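Local structure of methyltransferase (Pyrococcus horikoshii, 1IXK) at residues Asp9-Leu14 and Arg31-Ala36; Glu104-Tyr109 and Ser305-Ala310; Pro111-Pro116 and Ile241-Thr246; Cys247-Glu252 and Arg296-Val301; Ala278-Phe283 and Glu290-Arg295. The protein probably transfers a methyl group from S-adenosyl-L-methionine to cytidine C5 in tRNA, as a member of the RsmB/NOP family of class I-like methyltransferases. All coordinates share one frame; numbering follows the deposited sequence.

Contact 1. Residues Asp9-Leu14 and Arg31-Ala36; sequences DKLLRL and RAIRIA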
# COMPACT_ATOMS: atom_id res chain seq x y z
N ASP A 9 -19.48 6.48 -23.48
CA ASP A 9 -20.71 6.75 -22.73
C ASP A 9 -20.74 5.99 -21.41
O ASP A 9 -21.14 6.54 -20.38
CB ASP A 9 -21.93 6.39 -23.58
CG ASP A 9 -22.12 7.33 -24.76
OD1 ASP A 9 -22.98 7.05 -25.62
OD2 ASP A 9 -21.42 8.37 -24.81
N LYS A 10 -20.33 4.72 -21.44
CA LYS A 10 -20.31 3.92 -20.22
C LYS A 10 -19.39 4.55 -19.18
O LYS A 10 -19.74 4.65 -18.00
CB LYS A 10 -19.87 2.49 -20.51
CG LYS A 10 -21.00 1.60 -21.00
CD LYS A 10 -20.53 0.17 -21.25
CE LYS A 10 -21.72 -0.77 -21.44
NZ LYS A 10 -22.62 -0.31 -22.54
N LEU A 11 -18.21 4.98 -19.62
CA LEU A 11 -17.26 5.60 -18.71
C LEU A 11 -17.80 6.94 -18.20
O LEU A 11 -17.62 7.28 -17.04
CB LEU A 11 -15.91 5.82 -19.40
CG LEU A 11 -15.09 4.55 -19.66
CD1 LEU A 11 -13.86 4.90 -20.48
CD2 LEU A 11 -14.70 3.92 -18.33
N LEU A 12 -18.47 7.68 -19.08
CA LEU A 12 -19.05 8.96 -18.68
C LEU A 12 -20.13 8.76 -17.63
O LEU A 12 -20.25 9.54 -16.69
CB LEU A 12 -19.64 9.70 -19.89
CG LEU A 12 -18.71 10.52 -20.79
CD1 LEU A 12 -18.16 11.71 -20.02
CD2 LEU A 12 -17.57 9.66 -21.29
N ARG A 13 -20.91 7.69 -17.78
CA ARG A 13 -21.98 7.41 -16.83
C ARG A 13 -21.43 7.02 -15.46
O ARG A 13 -22.03 7.34 -14.44
CB ARG A 13 -22.89 6.30 -17.36
CG ARG A 13 -23.67 6.70 -18.61
CD ARG A 13 -24.71 5.66 -18.98
NE ARG A 13 -25.41 5.99 -20.22
CZ ARG A 13 -26.14 7.09 -20.40
NH1 ARG A 13 -26.27 7.97 -19.42
NH2 ARG A 13 -26.75 7.29 -21.56
N LEU A 14 -20.28 6.34 -15.45
CA LEU A 14 -19.68 5.94 -14.19
C LEU A 14 -19.15 7.16 -13.43
O LEU A 14 -18.77 7.06 -12.27
CB LEU A 14 -18.53 4.95 -14.42
CG LEU A 14 -18.93 3.56 -14.93
CD1 LEU A 14 -17.70 2.67 -14.99
CD2 LEU A 14 -19.98 2.95 -14.01
N ARG A 31 -9.75 -2.84 -22.13
CA ARG A 31 -9.71 -3.30 -20.74
C ARG A 31 -10.10 -2.15 -19.81
O ARG A 31 -10.51 -2.37 -18.67
CB ARG A 31 -8.31 -3.82 -20.38
CG ARG A 31 -8.21 -4.37 -18.96
CD ARG A 31 -6.78 -4.73 -18.59
NE ARG A 31 -6.69 -5.25 -17.23
CZ ARG A 31 -5.57 -5.66 -16.65
NH1 ARG A 31 -4.42 -5.62 -17.31
NH2 ARG A 31 -5.59 -6.12 -15.41
N ALA A 32 -9.97 -0.92 -20.30
CA ALA A 32 -10.31 0.25 -19.52
C ALA A 32 -11.69 0.13 -18.88
O ALA A 32 -11.86 0.41 -17.69
CB ALA A 32 -10.24 1.50 -20.39
N ILE A 33 -12.68 -0.29 -19.66
CA ILE A 33 -14.03 -0.44 -19.15
C ILE A 33 -14.12 -1.52 -18.07
O ILE A 33 -14.81 -1.34 -17.07
CB ILE A 33 -15.03 -0.78 -20.30
CG1 ILE A 33 -16.45 -0.92 -19.74
CG2 ILE A 33 -14.61 -2.06 -21.00
CD1 ILE A 33 -16.99 0.34 -19.13
N ARG A 34 -13.41 -2.62 -18.27
CA ARG A 34 -13.42 -3.72 -17.30
C ARG A 34 -12.81 -3.30 -15.96
O ARG A 34 -13.25 -3.74 -14.90
CB ARG A 34 -12.69 -4.93 -17.88
CG ARG A 34 -13.31 -5.45 -19.18
CD ARG A 34 -12.97 -6.91 -19.46
NE ARG A 34 -11.58 -7.13 -19.84
CZ ARG A 34 -11.04 -6.73 -20.99
NH1 ARG A 34 -11.77 -6.09 -21.88
NH2 ARG A 34 -9.76 -6.99 -21.25
N ILE A 35 -11.78 -2.46 -16.01
CA ILE A 35 -11.13 -1.98 -14.79
C ILE A 35 -12.07 -1.01 -14.07
O ILE A 35 -12.27 -1.12 -12.86
CB ILE A 35 -9.81 -1.26 -15.12
CG1 ILE A 35 -8.77 -2.29 -15.59
CG2 ILE A 35 -9.31 -0.48 -13.91
CD1 ILE A 35 -7.55 -1.67 -16.25
N ALA A 36 -12.64 -0.07 -14.82
CA ALA A 36 -13.54 0.92 -14.25
C ALA A 36 -14.76 0.29 -13.58
O ALA A 36 -15.11 0.65 -12.45
CB ALA A 36 -13.99 1.90 -15.34
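Ile33 has its CG1 anti to the backbone N (chi1 -180°), while Leu11 and Leu14 each have CG anti to the carbonyl carbon, which sends Ile33 CG1 toward helix 5-13 and the two leucine CG atoms toward helix 31-38. The contact is helix-helix packing in the N-terminal part of the protein: helix 5-13 and helix 31-38 run nearly parallel, with 23° between the axes of the two short segments and a closest approach of 10.5 Å. That spacing is bridged by side-chain tips, and the backbones come nearest at Leu11 and Ile33, whose CA atoms are 6.9 Å apart. Ile33 CD1 lies against the aliphatic part of Lys10, 3.8 Å from Lys10 CB, and the two side chains cross obliquely; the ammonium end of the lysine leads away from the partner helix. Ile33 CD1 also lies 4.3 Å from Leu11 CD2. Helix 18-28, which joins the pair in sequence, adds Ala21 beside Leu11 and Tyr24 beside Ala32, so it packs beside the pair. One turn beyond Ile33, the Ala36 methyl is touched by two leucines: its CB is 3.7 Å from Leu11 CD2 and 3.8 Å from Leu14 CD1.

Contact 2. Residues Glu104-Tyr109 and Ser305-Ala310; sequences EASSMY and SGFFIA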
# COMPACT_ATOMS: atom_id res chain seq x y z
N GLU A 104 -7.36 -3.99 4.02
CA GLU A 104 -7.47 -4.43 2.64
C GLU A 104 -6.29 -5.30 2.25
O GLU A 104 -5.18 -5.12 2.75
CB GLU A 104 -7.54 -3.21 1.72
CG GLU A 104 -8.76 -2.34 1.94
CD GLU A 104 -8.72 -1.09 1.09
OE1 GLU A 104 -8.50 -1.21 -0.13
OE2 GLU A 104 -8.92 0.02 1.65
N ALA A 105 -6.53 -6.24 1.34
CA ALA A 105 -5.48 -7.14 0.88
C ALA A 105 -4.30 -6.35 0.32
O ALA A 105 -3.15 -6.63 0.65
CB ALA A 105 -6.03 -8.09 -0.18
N SER A 106 -4.58 -5.37 -0.53
CA SER A 106 -3.51 -4.58 -1.13
C SER A 106 -2.63 -3.89 -0.09
O SER A 106 -1.41 -3.79 -0.29
CB SER A 106 -4.09 -3.54 -2.10
OG SER A 106 -4.89 -2.59 -1.42
N SER A 107 -3.22 -3.43 1.01
CA SER A 107 -2.45 -2.75 2.04
C SER A 107 -1.45 -3.67 2.75
O SER A 107 -0.58 -3.20 3.47
CB SER A 107 -3.39 -2.09 3.06
OG SER A 107 -4.11 -3.06 3.81
N MSE A 108 -1.58 -4.98 2.54
CA MSE A 108 -0.68 -5.94 3.16
C MSE A 108 0.61 -6.10 2.36
O MSE A 108 1.65 -6.49 2.91
CB MSE A 108 -1.36 -7.31 3.27
CG MSE A 108 -2.59 -7.36 4.18
SE MSE A 108 -3.30 -9.04 4.32
CE MSE A 108 -4.97 -8.64 4.83
N TYR A 109 0.56 -5.77 1.08
CA TYR A 109 1.73 -5.92 0.21
C TYR A 109 2.96 -5.08 0.58
O TYR A 109 4.05 -5.62 0.72
CB TYR A 109 1.32 -5.62 -1.25
CG TYR A 109 2.22 -6.24 -2.31
CD1 TYR A 109 3.48 -6.73 -1.99
CD2 TYR A 109 1.81 -6.30 -3.64
CE1 TYR A 109 4.32 -7.27 -2.97
CE2 TYR A 109 2.64 -6.83 -4.63
CZ TYR A 109 3.89 -7.31 -4.29
OH TYR A 109 4.72 -7.83 -5.25
N SER A 305 -8.11 -2.55 -4.92
CA SER A 305 -8.27 -1.25 -5.53
C SER A 305 -7.11 -1.16 -6.52
O SER A 305 -6.25 -2.03 -6.53
CB SER A 305 -8.12 -0.13 -4.49
OG SER A 305 -9.02 -0.31 -3.41
N GLY A 306 -7.08 -0.12 -7.35
CA GLY A 306 -5.96 0.04 -8.26
C GLY A 306 -4.77 0.24 -7.34
O GLY A 306 -4.85 1.03 -6.41
N PHE A 307 -3.67 -0.46 -7.60
CA PHE A 307 -2.51 -0.39 -6.72
C PHE A 307 -1.19 -0.38 -7.50
O PHE A 307 -1.10 -0.95 -8.58
CB PHE A 307 -2.57 -1.62 -5.80
CG PHE A 307 -1.49 -1.71 -4.78
CD1 PHE A 307 -1.57 -0.98 -3.59
CD2 PHE A 307 -0.40 -2.56 -4.98
CE1 PHE A 307 -0.58 -1.11 -2.61
CE2 PHE A 307 0.58 -2.69 -4.01
CZ PHE A 307 0.49 -1.97 -2.82
N PHE A 308 -0.17 0.28 -6.94
CA PHE A 308 1.15 0.36 -7.57
C PHE A 308 2.18 0.23 -6.47
O PHE A 308 2.04 0.82 -5.40
CB PHE A 308 1.34 1.72 -8.25
CG PHE A 308 2.73 1.95 -8.78
CD1 PHE A 308 3.12 1.41 -10.01
CD2 PHE A 308 3.65 2.72 -8.07
CE1 PHE A 308 4.40 1.63 -10.51
CE2 PHE A 308 4.94 2.94 -8.56
CZ PHE A 308 5.32 2.39 -9.79
N ILE A 309 3.23 -0.54 -6.73
CA ILE A 309 4.27 -0.71 -5.73
C ILE A 309 5.63 -0.90 -6.38
O ILE A 309 5.75 -1.59 -7.39
CB ILE A 309 3.98 -1.94 -4.82
CG1 ILE A 309 5.09 -2.06 -3.77
CG2 ILE A 309 3.89 -3.21 -5.66
CD1 ILE A 309 4.82 -3.13 -2.70
N ALA A 310 6.65 -0.28 -5.78
CA ALA A 310 8.02 -0.38 -6.28
C ALA A 310 8.97 -0.56 -5.11
O ALA A 310 8.80 0.07 -4.06
CB ALA A 310 8.39 0.86 -7.07
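Glu104 O is gripped twice within its own turn, by Ser107 OG at 2.6 Å and, more weakly, by Ser107 N. Across the contact the polar link is slight: Ser305 OG gives a weak hydrogen bond to Glu104 OE1, 3.4 Å long. The remaining contacts are largely apolar. Phe307 holds CG anti to its backbone N (chi1 -178°), toward the helix. Phe307 CD1 lies 3.9 Å from Ser106 CB, and its CE1 comes 3.6 Å from Ser106 O. On the next turn Tyr109 CD2 is 3.8 Å from Phe307 CE2, the two side chains crossing at a slant. Here helix 105-114 packs on strand 307-314 of the central sheet in the Rossmann-like methyltransferase fold, with 10° between the directions of the short segments. Phe307 and Ile309, two residues apart on the strand, both point toward the helix, whereas Phe308 serves the other face of the sheet and touches Ile258 of helix 255-264. A CH-pi contact places Ile309 CD1 over one face of Tyr109, 4.1 Å from the ring centroid and 18° off its normal. An alanine at Phe307 would probably open a gap between helix 105-114 and strand 307-314, beside the predicted nucleophile Cys247, leaving Ser106 and the Tyr109 ring without the phenyl group they pack on. Tyr109 OH is held by Tyr274 O, and Trp75 stacks on the tyrosine ring.

Contact 3. Residues Pro111-Pro116 and Ile241-Thr246; sequences PVALDP and ILVYST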
# COMPACT_ATOMS: atom_id res chain seq x y z
N PRO A 111 4.22 -3.62 3.45
CA PRO A 111 5.05 -4.05 4.58
C PRO A 111 5.81 -5.34 4.29
O PRO A 111 6.99 -5.47 4.63
CB PRO A 111 4.03 -4.26 5.71
CG PRO A 111 2.87 -3.43 5.32
CD PRO A 111 2.80 -3.56 3.83
N VAL A 112 5.13 -6.30 3.68
CA VAL A 112 5.75 -7.59 3.36
C VAL A 112 6.88 -7.40 2.35
O VAL A 112 7.95 -7.98 2.49
CB VAL A 112 4.70 -8.58 2.81
CG1 VAL A 112 5.37 -9.89 2.42
CG2 VAL A 112 3.62 -8.84 3.86
N ALA A 113 6.64 -6.58 1.33
CA ALA A 113 7.66 -6.31 0.32
C ALA A 113 8.89 -5.64 0.96
O ALA A 113 10.02 -5.95 0.59
CB ALA A 113 7.09 -5.42 -0.79
N LEU A 114 8.66 -4.73 1.90
CA LEU A 114 9.77 -4.04 2.56
C LEU A 114 10.60 -5.04 3.35
O LEU A 114 11.81 -4.89 3.51
CB LEU A 114 9.26 -2.93 3.48
CG LEU A 114 10.35 -2.03 4.08
CD1 LEU A 114 11.19 -1.41 2.96
CD2 LEU A 114 9.70 -0.93 4.92
N ASP A 115 9.92 -6.06 3.88
CA ASP A 115 10.57 -7.14 4.62
C ASP A 115 11.50 -6.67 5.73
O ASP A 115 12.68 -7.03 5.75
CB ASP A 115 11.36 -8.01 3.63
CG ASP A 115 11.73 -9.37 4.19
OD1 ASP A 115 12.70 -9.97 3.67
OD2 ASP A 115 11.06 -9.85 5.14
N PRO A 116 10.99 -5.86 6.68
CA PRO A 116 11.80 -5.36 7.79
C PRO A 116 12.28 -6.54 8.63
O PRO A 116 11.54 -7.50 8.82
CB PRO A 116 10.82 -4.49 8.58
CG PRO A 116 9.75 -4.16 7.61
CD PRO A 116 9.60 -5.40 6.79
N ILE A 241 16.64 0.04 1.92
CA ILE A 241 15.49 -0.22 1.05
C ILE A 241 14.29 0.67 1.36
O ILE A 241 13.97 0.91 2.53
CB ILE A 241 15.01 -1.69 1.19
CG1 ILE A 241 16.18 -2.65 0.99
CG2 ILE A 241 13.87 -1.97 0.19
CD1 ILE A 241 16.77 -2.63 -0.40
N LEU A 242 13.64 1.16 0.31
CA LEU A 242 12.45 1.98 0.47
C LEU A 242 11.38 1.38 -0.43
O LEU A 242 11.64 1.07 -1.59
CB LEU A 242 12.70 3.44 0.08
CG LEU A 242 11.50 4.39 0.26
CD1 LEU A 242 12.00 5.80 0.55
CD2 LEU A 242 10.59 4.37 -0.96
N VAL A 243 10.19 1.17 0.12
CA VAL A 243 9.10 0.64 -0.68
C VAL A 243 8.11 1.77 -0.86
O VAL A 243 7.67 2.39 0.11
CB VAL A 243 8.43 -0.59 -0.02
CG1 VAL A 243 7.09 -0.88 -0.70
CG2 VAL A 243 9.34 -1.80 -0.15
N TYR A 244 7.80 2.04 -2.12
CA TYR A 244 6.90 3.10 -2.53
C TYR A 244 5.61 2.49 -3.05
O TYR A 244 5.64 1.61 -3.91
CB TYR A 244 7.58 3.92 -3.63
CG TYR A 244 6.74 5.01 -4.24
CD1 TYR A 244 5.81 4.73 -5.25
CD2 TYR A 244 6.91 6.33 -3.85
CE1 TYR A 244 5.07 5.76 -5.85
CE2 TYR A 244 6.17 7.36 -4.44
CZ TYR A 244 5.27 7.07 -5.44
OH TYR A 244 4.58 8.10 -6.03
N SER A 245 4.47 2.95 -2.54
CA SER A 245 3.21 2.41 -3.01
C SER A 245 2.11 3.46 -2.99
O SER A 245 2.15 4.41 -2.21
CB SER A 245 2.78 1.21 -2.14
OG SER A 245 2.53 1.60 -0.80
N THR A 246 1.13 3.27 -3.87
CA THR A 246 -0.02 4.18 -3.95
C THR A 246 -1.24 3.36 -4.34
O THR A 246 -1.12 2.20 -4.74
CB THR A 246 0.12 5.24 -5.06
OG1 THR A 246 -0.20 4.63 -6.31
CG2 THR A 246 1.54 5.80 -5.11
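Leu114 CD1 meets the strand at three points, two of them side-chain methyls: it is 3.6 Å from Val243 CG2, 3.9 Å from Ile241 CG2 and 3.6 Å from Ile241 O. Val243 CG2 also packs against the helix backbone, 3.5 Å from Leu114 CA, and lies 4.3 Å from Ala113 CB. Chi1 (-173°) sets Leu114 CG anti to the backbone N, and chi2 (56°) then turns CD1 to the strand. Ile241 and Val243 present their CB atoms on one face of the strand, as alternate residues do, with Leu242 turned away. The last helical turn is closed by Asp115 N bonding to Pro111 O at 3.1 Å, after which Asp115 takes a positive phi of 51° and the chain leaves the helix. Outward from these contacts, Ile309 of strand 307-314 touches both Ala113 and Val243, while Pro111 leans on Lys132 and Leu136 of helix 131-139. Strand 240-246, on which helix 105-114 packs, runs in the Rossmann-like methyltransferase sheet between parallel strand 188-194 and antiparallel strand 307-314.

Contact 4. Residues Cys247-Glu252 and Arg296-Val301; sequences CSLEPE and RLYPDV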
# COMPACT_ATOMS: atom_id res chain seq x y z
N CYS A 247 -2.41 3.97 -4.23
CA CYS A 247 -3.66 3.33 -4.63
C CYS A 247 -4.22 4.14 -5.78
O CYS A 247 -5.42 4.42 -5.84
CB CYS A 247 -4.64 3.29 -3.47
SG CYS A 247 -4.40 1.85 -2.39
N SER A 248 -3.33 4.52 -6.69
CA SER A 248 -3.71 5.31 -7.85
C SER A 248 -3.38 4.57 -9.14
O SER A 248 -2.43 3.79 -9.19
CB SER A 248 -2.96 6.65 -7.83
OG SER A 248 -3.13 7.37 -9.04
N LEU A 249 -4.17 4.83 -10.18
CA LEU A 249 -3.94 4.21 -11.48
C LEU A 249 -3.12 5.14 -12.37
O LEU A 249 -2.60 4.72 -13.41
CB LEU A 249 -5.27 3.93 -12.18
CG LEU A 249 -6.20 2.90 -11.56
CD1 LEU A 249 -7.54 2.93 -12.28
CD2 LEU A 249 -5.55 1.52 -11.66
N GLU A 250 -2.99 6.40 -11.95
CA GLU A 250 -2.28 7.41 -12.74
C GLU A 250 -0.77 7.24 -12.84
O GLU A 250 -0.07 7.16 -11.82
CB GLU A 250 -2.56 8.83 -12.20
CG GLU A 250 -4.00 9.15 -11.84
CD GLU A 250 -4.99 8.77 -12.92
OE1 GLU A 250 -4.69 8.96 -14.12
OE2 GLU A 250 -6.09 8.28 -12.57
N PRO A 251 -0.24 7.19 -14.07
CA PRO A 251 1.21 7.03 -14.24
C PRO A 251 1.97 8.19 -13.59
O PRO A 251 3.08 8.02 -13.12
CB PRO A 251 1.38 7.00 -15.75
CG PRO A 251 0.10 6.38 -16.23
CD PRO A 251 -0.94 7.07 -15.36
N GLU A 252 1.36 9.38 -13.57
CA GLU A 252 2.01 10.55 -12.99
C GLU A 252 2.35 10.39 -11.51
O GLU A 252 3.31 10.97 -11.02
CB GLU A 252 1.15 11.81 -13.18
CG GLU A 252 1.08 12.34 -14.62
CD GLU A 252 -0.02 11.69 -15.44
OE1 GLU A 252 -0.58 10.66 -15.00
OE2 GLU A 252 -0.31 12.21 -16.54
N ARG A 296 1.77 -3.58 -10.45
CA ARG A 296 0.45 -2.96 -10.36
C ARG A 296 -0.59 -4.05 -10.10
O ARG A 296 -0.49 -5.16 -10.64
CB ARG A 296 0.08 -2.25 -11.66
CG ARG A 296 0.57 -0.82 -11.78
CD ARG A 296 0.17 -0.25 -13.14
NE ARG A 296 0.53 1.16 -13.28
CZ ARG A 296 -0.35 2.15 -13.29
NH1 ARG A 296 -1.65 1.89 -13.15
NH2 ARG A 296 0.06 3.40 -13.45
N LEU A 297 -1.57 -3.71 -9.28
CA LEU A 297 -2.67 -4.62 -8.98
C LEU A 297 -3.88 -3.93 -9.60
O LEU A 297 -4.05 -2.71 -9.46
CB LEU A 297 -2.87 -4.79 -7.48
CG LEU A 297 -1.78 -5.52 -6.70
CD1 LEU A 297 -2.16 -5.57 -5.22
CD2 LEU A 297 -1.60 -6.93 -7.26
N TYR A 298 -4.72 -4.70 -10.28
CA TYR A 298 -5.90 -4.17 -10.93
C TYR A 298 -7.17 -4.77 -10.35
O TYR A 298 -7.23 -5.96 -10.07
CB TYR A 298 -5.84 -4.46 -12.43
CG TYR A 298 -4.76 -3.69 -13.16
CD1 TYR A 298 -4.92 -2.33 -13.44
CD2 TYR A 298 -3.59 -4.32 -13.57
CE1 TYR A 298 -3.95 -1.62 -14.12
CE2 TYR A 298 -2.60 -3.61 -14.26
CZ TYR A 298 -2.79 -2.26 -14.53
OH TYR A 298 -1.84 -1.56 -15.23
N PRO A 299 -8.21 -3.94 -10.16
CA PRO A 299 -9.47 -4.41 -9.60
C PRO A 299 -10.20 -5.46 -10.44
O PRO A 299 -11.04 -6.17 -9.93
CB PRO A 299 -10.28 -3.12 -9.44
CG PRO A 299 -9.77 -2.28 -10.57
CD PRO A 299 -8.28 -2.51 -10.50
N ASP A 300 -9.86 -5.55 -11.72
CA ASP A 300 -10.52 -6.52 -12.59
C ASP A 300 -9.91 -7.91 -12.52
O ASP A 300 -10.50 -8.88 -13.01
CB ASP A 300 -10.55 -6.01 -14.04
CG ASP A 300 -9.18 -5.94 -14.68
OD1 ASP A 300 -8.18 -5.71 -13.96
OD2 ASP A 300 -9.10 -6.10 -15.92
N VAL A 301 -8.74 -8.04 -11.90
CA VAL A 301 -8.11 -9.35 -11.79
C VAL A 301 -7.65 -9.70 -10.37
O VAL A 301 -7.63 -10.87 -10.00
CB VAL A 301 -6.89 -9.49 -12.75
CG1 VAL A 301 -7.32 -9.29 -14.19
CG2 VAL A 301 -5.83 -8.48 -12.39
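Two hydrogen bonds carry the polar side, both from Arg296 to the carbonyl oxygen of Leu249. NH1 and NH2 of Arg296 each lie 3.0 Å from Leu249 O in an end-on grip, with the oxygen in the guanidinium plane. The bonds are moderately bent (146° for NH1, 148° for NH2), and both nitrogens approach from the same face of the carbonyl plane. Arg296 is extended from CG to NE, which carries NE out toward the loop, and chi4 (-109°) turns the guanidinium onto the carbonyl. Its charge is met by a salt bridge from NE to Glu255 on helix 255-264. Within the loop, Glu250 N bonds Ser248 OG at 3.1 Å, an ST turn; Ser248 OG also pairs with Glu253.

The apolar part is one pair, Leu249 CD2 to Tyr298 CD1 at 4.3 Å; Pro251 CG packs beside the guanidinium, 4.1 Å from Arg296 NH2.

A leucine in place of Arg296 would probably leave Leu249 O without its two donors and Glu255 without this ion pair. The buried guanidinium thus joins, by charge and hydrogen bonding, strand 295-297 of the sheet, helix 255-264 and the loop that opens with Cys247, the predicted nucleophile, here in a disulfide with Cys197.

Contact 5. Residues Ala278-Phe283 and Glu290-Arg295; sequences ALTNPF and EIKNAR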
# COMPACT_ATOMS: atom_id res chain seq x y z
N ALA A 278 4.68 -3.02 -14.14
CA ALA A 278 4.31 -1.61 -14.19
C ALA A 278 4.37 -1.20 -15.66
O ALA A 278 4.94 -1.92 -16.48
CB ALA A 278 5.27 -0.77 -13.36
N LEU A 279 3.80 -0.05 -15.99
CA LEU A 279 3.77 0.44 -17.36
C LEU A 279 5.09 1.09 -17.78
O LEU A 279 5.60 1.96 -17.08
CB LEU A 279 2.62 1.44 -17.52
CG LEU A 279 1.23 0.93 -17.13
CD1 LEU A 279 0.25 2.10 -17.09
CD2 LEU A 279 0.77 -0.13 -18.11
N THR A 280 5.65 0.66 -18.92
CA THR A 280 6.90 1.25 -19.39
C THR A 280 6.73 2.12 -20.63
O THR A 280 7.70 2.68 -21.14
CB THR A 280 7.97 0.17 -19.71
OG1 THR A 280 7.49 -0.69 -20.74
CG2 THR A 280 8.30 -0.64 -18.47
N ASN A 281 5.50 2.22 -21.13
CA ASN A 281 5.22 3.07 -22.29
C ASN A 281 3.86 3.75 -22.11
O ASN A 281 3.04 3.77 -23.02
CB ASN A 281 5.20 2.24 -23.58
CG ASN A 281 5.29 3.11 -24.82
OD1 ASN A 281 4.74 2.77 -25.88
ND2 ASN A 281 5.99 4.23 -24.71
N PRO A 282 3.61 4.33 -20.93
CA PRO A 282 2.32 5.00 -20.71
C PRO A 282 2.17 6.23 -21.60
O PRO A 282 3.02 7.11 -21.60
CB PRO A 282 2.37 5.37 -19.23
CG PRO A 282 3.84 5.66 -19.03
CD PRO A 282 4.50 4.51 -19.76
N PHE A 283 1.08 6.27 -22.37
CA PHE A 283 0.81 7.38 -23.28
C PHE A 283 1.88 7.50 -24.36
O PHE A 283 2.05 8.56 -24.96
CB PHE A 283 0.73 8.70 -22.51
CG PHE A 283 -0.26 8.70 -21.37
CD1 PHE A 283 -1.60 8.37 -21.58
CD2 PHE A 283 0.14 9.06 -20.09
CE1 PHE A 283 -2.52 8.41 -20.54
CE2 PHE A 283 -0.78 9.11 -19.04
CZ PHE A 283 -2.11 8.78 -19.26
N GLU A 290 13.74 -0.99 -16.56
CA GLU A 290 13.90 -1.30 -15.15
C GLU A 290 12.58 -1.12 -14.37
O GLU A 290 12.36 -1.78 -13.35
CB GLU A 290 15.01 -0.43 -14.55
CG GLU A 290 15.09 -0.39 -13.03
CD GLU A 290 16.42 0.18 -12.52
OE1 GLU A 290 16.93 1.15 -13.12
OE2 GLU A 290 16.95 -0.35 -11.52
N ILE A 291 11.72 -0.25 -14.87
CA ILE A 291 10.43 0.01 -14.24
C ILE A 291 9.56 -1.25 -14.19
O ILE A 291 8.64 -1.34 -13.38
CB ILE A 291 9.66 1.13 -14.99
CG1 ILE A 291 10.44 2.45 -14.88
CG2 ILE A 291 8.27 1.32 -14.40
CD1 ILE A 291 10.56 2.96 -13.47
N LYS A 292 9.84 -2.23 -15.05
CA LYS A 292 9.05 -3.46 -15.03
C LYS A 292 9.25 -4.24 -13.73
O LYS A 292 8.54 -5.22 -13.48
CB LYS A 292 9.36 -4.34 -16.24
CG LYS A 292 8.84 -3.75 -17.53
CD LYS A 292 8.62 -4.78 -18.61
CE LYS A 292 8.03 -4.14 -19.86
NZ LYS A 292 7.74 -5.15 -20.91
N ASN A 293 10.20 -3.81 -12.90
CA ASN A 293 10.43 -4.44 -11.61
C ASN A 293 9.30 -4.00 -10.67
O ASN A 293 8.97 -4.69 -9.70
CB ASN A 293 11.78 -4.01 -11.02
CG ASN A 293 12.95 -4.82 -11.56
OD1 ASN A 293 13.06 -6.01 -11.29
ND2 ASN A 293 13.82 -4.17 -12.33
N ALA A 294 8.71 -2.85 -10.99
CA ALA A 294 7.59 -2.31 -10.22
C ALA A 294 6.34 -3.09 -10.62
O ALA A 294 6.29 -3.66 -11.71
CB ALA A 294 7.41 -0.83 -10.53
N ARG A 295 5.34 -3.11 -9.75
CA ARG A 295 4.12 -3.88 -10.01
C ARG A 295 2.84 -3.08 -9.84
O ARG A 295 2.82 -2.05 -9.18
CB ARG A 295 4.04 -5.08 -9.06
CG ARG A 295 5.35 -5.80 -8.83
CD ARG A 295 5.97 -6.27 -10.13
NE ARG A 295 5.19 -7.32 -10.77
CZ ARG A 295 5.48 -7.84 -11.96
NH1 ARG A 295 6.53 -7.39 -12.64
NH2 ARG A 295 4.73 -8.79 -12.49
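Ala278 meets the second segment through both its backbone and its methyl group. Its N donates to Ala294 O at 3.0 Å, bent to 140°, with the donor lying above the carbonyl plane. Ala278 CB sits 3.5 Å from Ala294 CB, 3.8 Å from Ile291 CG2 and 3.4 Å from the carbonyl oxygen Ile291 O. This closes the excursion between strands 276-277 and 295-297, an antiparallel pair in the methyltransferase sheet, as the chain returns through the 3-10 turn 290-293. At Leu279 the side chain points away, while its carbonyl O faces Ile291 CG2 at 3.8 Å. Thr280 then points its side chain back at the second segment: its CG2, anti to the carbonyl carbon, is packed tightly on Lys292 CG at 3.3 Å, and the two side chains cross at about a right angle. The lysine chain, extended beyond CG, also brings CE to 3.6 Å from Thr280 OG1. Further along, Pro282 turns to other neighbours, Pro251 and Leu27 of helix 18-28. The chemistry is thus one backbone hydrogen bond beside aliphatic contacts, with Leu279 O buried and lacking a polar partner in the model, which probably carries an energetic cost.

In the fold
Contacts 2 and 3 share helix 105-114 and pack it on adjacent strands, 307-314 and 240-246; their centres are 11 Å apart. Contacts 2 and 4, with centres 9 Å apart, meet at the predicted active site: Cys247 belongs to contact 4, and the Phe307 side chain comes within about 4 Å of its side chain. Contact 3 puts the Val243 side chain about 7 Å from that of Asp194, predicted to bind S-adenosyl-L-methionine. Contact 5 is nested in the loop closed by contact 4, Pro251 CG touching Pro282 CB at 3.9 Å. Contact 1, remote from the predicted sites, is tied to contact 4 by a salt bridge, Arg31 NE to Asp300 OD2 at 2.9 Å.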